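Local coordinates for pectinesterase A (Erwinia chrysanthemi, PDB 2NTP), which hydrolyses the methyl esters of pectin in plant cell walls, releasing methanol and leaving polygalacturonate, an early step in soft rot of plant tissue, at residues Ser233-Trp245 / Ser271-Ser283. Numbering follows the deposited sequence.
Sequences SVPAKSYGLGRPW and SMDNHIYGWDKMS. With ADA (alpha-D-galactopyranuronic acid), chain C; ADA (alpha-D-galactopyranuronic acid), chain B.
Over one face of the Trp-279 indole sits Leu-241, its CB 3.7 Å from the centroid of the six-membered ring and 16° off the normal, which qualifies as CH-pi; Gly-242 O lies at the rim, in the ring plane. The Tyr-277 ring covers Gly-240 in the same manner, CA 4.0 Å from the ring centroid, with Ser-238 N at its edge. Its hydroxyl donates to the anti lone pair of Asp-280 OD2, holding the phenol across the Gly-240 backbone. His-275 turns an edge to the face of Tyr-239, offset, with planes at 69°; Ile-276 CG1 lies over one of the imidazole faces. On the Arg-243 guanidinium, Met-282 CE stands 3.7 Å above one face, while a water bridging NH1 to Lys-281 O occupies the edge.

The backbones pair in parallel, as expected for successive coils of the pectinesterase right-handed beta-helix: Tyr-239 N donates to His-275 O (2.8 Å), Tyr-277 N returns to Tyr-239 O, and Leu-241 N reaches Gly-278 O. Leu-241 CD2 meanwhile packs on Met-272 CE and Ile-276 CG2.

Beyond the corner at Leu-241 the contact enters the substrate cleft. Arg-243, extended from CG to NE, bonds through NH2 to O5 of the chain B galacturonate (3.0 Å), and NE forms a salt bridge with the nucleophile Asp-175. With CG anti to the backbone N (chi1 -176°), Trp-245 directs NE1 to O6B of the chain C galacturonate, 3.0 Å away; Met-282 CE touches the indole CD1, and its SD, 5.1 Å from the centroid of the five-membered ring and oblique to it, makes the Met-aromatic contact.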
loop_
_atom_site.group_PDB
_atom_site.type_symbol
_atom_site.label_atom_id
_atom_site.label_comp_id
_atom_site.label_asym_id
_atom_site.label_seq_id
_atom_site.Cartn_x
_atom_site.Cartn_y
_atom_site.Cartn_z
ATOM N N SER A 233 -18.689 -7.958 11.246
ATOM C CA SER A 233 -18.400 -7.263 12.499
ATOM C C SER A 233 -17.795 -5.876 12.274
ATOM O O SER A 233 -17.733 -5.066 13.199
ATOM C CB SER A 233 -17.505 -8.115 13.403
ATOM O OG SER A 233 -18.178 -9.311 13.760
ATOM N N VAL A 234 -17.346 -5.610 11.050
ATOM C CA VAL A 234 -16.912 -4.264 10.676
ATOM C C VAL A 234 -18.163 -3.374 10.592
ATOM O O VAL A 234 -19.011 -3.576 9.715
ATOM C CB VAL A 234 -16.140 -4.252 9.333
ATOM C CG1 VAL A 234 -15.747 -2.822 8.955
ATOM C CG2 VAL A 234 -14.895 -5.141 9.413
ATOM N N PRO A 235 -18.291 -2.396 11.515
ATOM C CA PRO A 235 -19.514 -1.603 11.614
ATOM C C PRO A 235 -19.813 -0.735 10.396
ATOM O O PRO A 235 -18.911 -0.366 9.638
ATOM C CB PRO A 235 -19.265 -0.714 12.845
ATOM C CG PRO A 235 -18.175 -1.418 13.612
ATOM C CD PRO A 235 -17.307 -1.994 12.536
ATOM N N ALA A 236 -21.089 -0.412 10.212
ATOM C CA ALA A 236 -21.461 0.579 9.218
ATOM C C ALA A 236 -20.823 1.913 9.597
ATOM O O ALA A 236 -20.692 2.231 10.783
ATOM C CB ALA A 236 -22.974 0.712 9.141
ATOM N N LYS A 237 -20.405 2.670 8.584
ATOM C CA LYS A 237 -19.850 4.022 8.763
ATOM C C LYS A 237 -18.648 4.071 9.715
ATOM O O LYS A 237 -18.539 4.973 10.553
ATOM C CB LYS A 237 -20.952 5.004 9.189
ATOM C CG LYS A 237 -22.057 5.129 8.156
ATOM C CD LYS A 237 -23.033 6.246 8.491
ATOM C CE LYS A 237 -24.180 6.281 7.489
ATOM N NZ LYS A 237 -23.739 6.589 6.094
ATOM N N SER A 238 -17.752 3.097 9.564
ATOM C CA SER A 238 -16.560 2.962 10.415
ATOM C C SER A 238 -15.261 3.300 9.685
ATOM O O SER A 238 -14.222 3.480 10.323
ATOM C CB SER A 238 -16.465 1.543 10.994
ATOM O OG SER A 238 -16.393 0.577 9.960
ATOM N N TYR A 239 -15.326 3.385 8.355
ATOM C CA TYR A 239 -14.136 3.604 7.519
ATOM C C TYR A 239 -14.215 4.831 6.619
ATOM O O TYR A 239 -15.224 5.065 5.953
ATOM C CB TYR A 239 -13.854 2.366 6.664
ATOM C CG TYR A 239 -12.914 1.390 7.324
ATOM C CD1 TYR A 239 -13.381 0.457 8.255
ATOM C CD2 TYR A 239 -11.551 1.409 7.034
ATOM C CE1 TYR A 239 -12.514 -0.437 8.867
ATOM C CE2 TYR A 239 -10.679 0.524 7.642
ATOM C CZ TYR A 239 -11.162 -0.393 8.561
ATOM O OH TYR A 239 -10.289 -1.264 9.160
ATOM N N GLY A 240 -13.141 5.613 6.603
ATOM C CA GLY A 240 -13.029 6.721 5.667
ATOM C C GLY A 240 -12.388 6.277 4.367
ATOM O O GLY A 240 -11.535 5.381 4.352
ATOM N N LEU A 241 -12.799 6.910 3.271
ATOM C CA LEU A 241 -12.182 6.667 1.966
ATOM C C LEU A 241 -10.755 7.196 1.919
ATOM O O LEU A 241 -9.905 6.649 1.218
ATOM C CB LEU A 241 -13.002 7.317 0.851
ATOM C CG LEU A 241 -14.377 6.715 0.547
ATOM C CD1 LEU A 241 -15.121 7.604 -0.429
ATOM C CD2 LEU A 241 -14.244 5.294 0.007
ATOM N N GLY A 242 -10.501 8.253 2.681
ATOM C CA GLY A 242 -9.185 8.869 2.701
ATOM C C GLY A 242 -9.124 10.007 3.697
ATOM O O GLY A 242 -10.151 10.577 4.064
ATOM N N ARG A 243 -7.910 10.306 4.148
ATOM C CA ARG A 243 -7.614 11.520 4.909
ATOM C C ARG A 243 -6.274 12.079 4.402
ATOM O O ARG A 243 -5.449 11.325 3.882
ATOM C CB ARG A 243 -7.612 11.252 6.420
ATOM C CG ARG A 243 -6.622 10.193 6.900
ATOM C CD ARG A 243 -6.695 10.018 8.417
ATOM N NE ARG A 243 -5.638 9.134 8.900
ATOM C CZ ARG A 243 -5.246 9.041 10.171
ATOM N NH1 ARG A 243 -5.827 9.780 11.111
ATOM N NH2 ARG A 243 -4.270 8.209 10.501
ATOM N N PRO A 244 -6.062 13.402 4.517
ATOM C CA PRO A 244 -4.895 13.991 3.857
ATOM C C PRO A 244 -3.614 13.892 4.675
ATOM O O PRO A 244 -3.486 14.554 5.706
ATOM C CB PRO A 244 -5.294 15.470 3.677
ATOM C CG PRO A 244 -6.626 15.639 4.383
ATOM C CD PRO A 244 -6.870 14.420 5.209
ATOM N N TRP A 245 -2.669 13.076 4.208
ATOM C CA TRP A 245 -1.387 12.944 4.889
ATOM C C TRP A 245 -0.407 14.014 4.427
ATOM O O TRP A 245 -0.038 14.072 3.253
ATOM C CB TRP A 245 -0.793 11.544 4.688
ATOM C CG TRP A 245 0.483 11.330 5.447
ATOM C CD1 TRP A 245 0.776 11.780 6.707
ATOM C CD2 TRP A 245 1.630 10.587 5.009
ATOM N NE1 TRP A 245 2.039 11.380 7.071
ATOM C CE2 TRP A 245 2.588 10.650 6.047
ATOM C CE3 TRP A 245 1.946 9.888 3.834
ATOM C CZ2 TRP A 245 3.842 10.027 5.953
ATOM C CZ3 TRP A 245 3.196 9.277 3.732
ATOM C CH2 TRP A 245 4.129 9.348 4.792
ATOM N N SER A 271 -17.288 -0.270 -6.305
ATOM C CA SER A 271 -18.321 -0.640 -5.339
ATOM C C SER A 271 -17.840 -0.361 -3.920
ATOM O O SER A 271 -16.652 -0.476 -3.622
ATOM C CB SER A 271 -18.740 -2.102 -5.484
ATOM O OG SER A 271 -17.699 -2.983 -5.137
ATOM N N MET A 272 -18.772 0.015 -3.053
ATOM C CA MET A 272 -18.449 0.319 -1.664
ATOM C C MET A 272 -19.542 -0.219 -0.770
ATOM O O MET A 272 -20.713 0.107 -0.964
ATOM C CB MET A 272 -18.334 1.830 -1.455
ATOM C CG MET A 272 -17.250 2.501 -2.265
ATOM S SD MET A 272 -17.345 4.291 -2.179
ATOM C CE MET A 272 -15.938 4.703 -3.206
ATOM N N ASP A 273 -19.164 -1.034 0.211
ATOM C CA ASP A 273 -20.115 -1.461 1.234
ATOM C C ASP A 273 -20.349 -0.341 2.248
ATOM O O ASP A 273 -19.658 0.689 2.229
ATOM C CB ASP A 273 -19.652 -2.745 1.926
ATOM C CG ASP A 273 -20.816 -3.569 2.480
ATOM O OD1 ASP A 273 -21.986 -3.099 2.466
ATOM O OD2 ASP A 273 -20.561 -4.703 2.932
ATOM N N ASN A 274 -21.327 -0.537 3.133
ATOM C CA ASN A 274 -21.766 0.544 4.013
ATOM C C ASN A 274 -20.857 0.832 5.209
ATOM O O ASN A 274 -21.194 1.666 6.039
ATOM C CB ASN A 274 -23.231 0.346 4.463
ATOM C CG ASN A 274 -23.388 -0.711 5.537
ATOM O OD1 ASN A 274 -22.422 -1.334 5.972
ATOM N ND2 ASN A 274 -24.627 -0.912 5.982
ATOM N N HIS A 275 -19.707 0.162 5.288
ATOM C CA HIS A 275 -18.697 0.525 6.288
ATOM C C HIS A 275 -18.096 1.909 5.985
ATOM O O HIS A 275 -17.555 2.573 6.872
ATOM C CB HIS A 275 -17.618 -0.566 6.424
ATOM C CG HIS A 275 -16.799 -0.788 5.188
ATOM N ND1 HIS A 275 -17.326 -1.280 4.011
ATOM C CD2 HIS A 275 -15.474 -0.615 4.959
ATOM C CE1 HIS A 275 -16.367 -1.383 3.109
ATOM N NE2 HIS A 275 -15.233 -0.983 3.659
ATOM N N ILE A 276 -18.232 2.346 4.737
ATOM C CA ILE A 276 -17.719 3.640 4.287
ATOM C C ILE A 276 -18.653 4.783 4.698
ATOM O O ILE A 276 -19.860 4.738 4.414
ATOM C CB ILE A 276 -17.531 3.659 2.737
ATOM C CG1 ILE A 276 -16.485 2.626 2.281
ATOM C CG2 ILE A 276 -17.178 5.072 2.243
ATOM C CD1 ILE A 276 -15.088 2.778 2.921
ATOM N N TYR A 277 -18.095 5.802 5.354
ATOM C CA TYR A 277 -18.862 7.003 5.724
ATOM C C TYR A 277 -18.564 8.225 4.849
ATOM O O TYR A 277 -19.347 9.185 4.830
ATOM C CB TYR A 277 -18.695 7.349 7.215
ATOM C CG TYR A 277 -17.276 7.652 7.652
ATOM C CD1 TYR A 277 -16.673 8.881 7.366
ATOM C CD2 TYR A 277 -16.540 6.713 8.372
ATOM C CE1 TYR A 277 -15.361 9.153 7.771
ATOM C CE2 TYR A 277 -15.230 6.979 8.785
ATOM C CZ TYR A 277 -14.653 8.195 8.481
ATOM O OH TYR A 277 -13.364 8.451 8.887
ATOM N N GLY A 278 -17.439 8.191 4.134
ATOM C CA GLY A 278 -16.982 9.332 3.335
ATOM C C GLY A 278 -15.519 9.635 3.584
ATOM O O GLY A 278 -14.731 8.728 3.849
ATOM N N TRP A 279 -15.154 10.912 3.493
ATOM C CA TRP A 279 -13.769 11.343 3.671
ATOM C C TRP A 279 -13.544 11.863 5.093
ATOM O O TRP A 279 -14.499 12.046 5.851
ATOM C CB TRP A 279 -13.428 12.441 2.655
ATOM C CG TRP A 279 -13.662 12.055 1.218
ATOM C CD1 TRP A 279 -14.744 12.382 0.445
ATOM C CD2 TRP A 279 -12.793 11.279 0.381
ATOM N NE1 TRP A 279 -14.601 11.857 -0.818
ATOM C CE2 TRP A 279 -13.415 11.173 -0.885
ATOM C CE3 TRP A 279 -11.548 10.663 0.577
ATOM C CZ2 TRP A 279 -12.833 10.476 -1.954
ATOM C CZ3 TRP A 279 -10.966 9.975 -0.482
ATOM C CH2 TRP A 279 -11.612 9.884 -1.736
ATOM N N ASP A 280 -12.286 12.108 5.458
ATOM C CA ASP A 280 -11.989 12.620 6.798
ATOM C C ASP A 280 -10.798 13.574 6.804
ATOM O O ASP A 280 -10.089 13.712 5.801
ATOM C CB ASP A 280 -11.748 11.464 7.782
ATOM C CG ASP A 280 -12.321 11.739 9.173
ATOM O OD1 ASP A 280 -12.310 12.906 9.629
ATOM O OD2 ASP A 280 -12.777 10.776 9.819
ATOM N N LYS A 281 -10.603 14.233 7.947
ATOM C CA LYS A 281 -9.461 15.114 8.179
ATOM C C LYS A 281 -8.304 14.351 8.827
ATOM O O LYS A 281 -8.461 13.209 9.266
ATOM C CB LYS A 281 -9.875 16.304 9.062
ATOM C CG LYS A 281 -10.389 15.919 10.447
ATOM C CD LYS A 281 -10.926 17.128 11.210
ATOM C CE LYS A 281 -11.318 16.732 12.625
ATOM N NZ LYS A 281 -12.160 17.769 13.287
ATOM N N MET A 282 -7.140 14.994 8.879
ATOM C CA MET A 282 -5.963 14.419 9.513
ATOM C C MET A 282 -5.109 15.528 10.102
ATOM O O MET A 282 -5.031 16.621 9.537
ATOM C CB MET A 282 -5.149 13.613 8.500
ATOM C CG MET A 282 -4.055 12.748 9.117
ATOM S SD MET A 282 -3.177 11.790 7.874
ATOM C CE MET A 282 -2.053 10.858 8.908
ATOM N N SER A 283 -4.471 15.235 11.232
ATOM C CA SER A 283 -3.664 16.232 11.934
ATOM C C SER A 283 -2.171 15.992 11.773
ATOM O O SER A 283 -1.717 14.861 11.575
ATOM C CB SER A 283 -4.023 16.262 13.422
ATOM O OG SER A 283 -3.480 15.136 14.092
HETATM C C1 ADA C . 2.677 8.571 9.141
HETATM C C2 ADA C . 3.857 7.592 9.091
HETATM C C3 ADA C . 4.833 7.906 10.220
HETATM C C4 ADA C . 5.273 9.369 10.151
HETATM C C5 ADA C . 4.045 10.280 10.191
HETATM C C6 ADA C . 4.451 11.719 10.070
HETATM O O2 ADA C . 3.401 6.240 9.226
HETATM O O3 ADA C . 5.960 7.022 10.175
HETATM O O4 ADA C . 6.000 9.625 8.943
HETATM O O5 ADA C . 3.126 9.937 9.137
HETATM O O6B ADA C . 3.986 12.399 9.126
HETATM O O6A ADA C . 5.243 12.179 10.927
HETATM C C1 ADA B . -4.807 6.921 13.920
HETATM C C2 ADA B . -3.642 5.939 14.043
HETATM C C3 ADA B . -2.531 6.522 14.913
HETATM C C4 ADA B . -2.176 7.951 14.490
HETATM C C5 ADA B . -3.422 8.824 14.353
HETATM C C6 ADA B . -3.046 10.182 13.826
HETATM O O2 ADA B . -4.110 4.727 14.636
HETATM O O3 ADA B . -1.369 5.684 14.853
HETATM O O4 ADA B . -1.494 7.954 13.231
HETATM O O5 ADA B . -4.339 8.190 13.453
HETATM O O6B ADA B . -3.729 10.674 12.904
HETATM O O6A ADA B . -2.061 10.772 14.324
HETATM O O HOH W 1 -22.504 5.056 4.107
HETATM O O HOH W 2 -8.290 11.430 11.290
#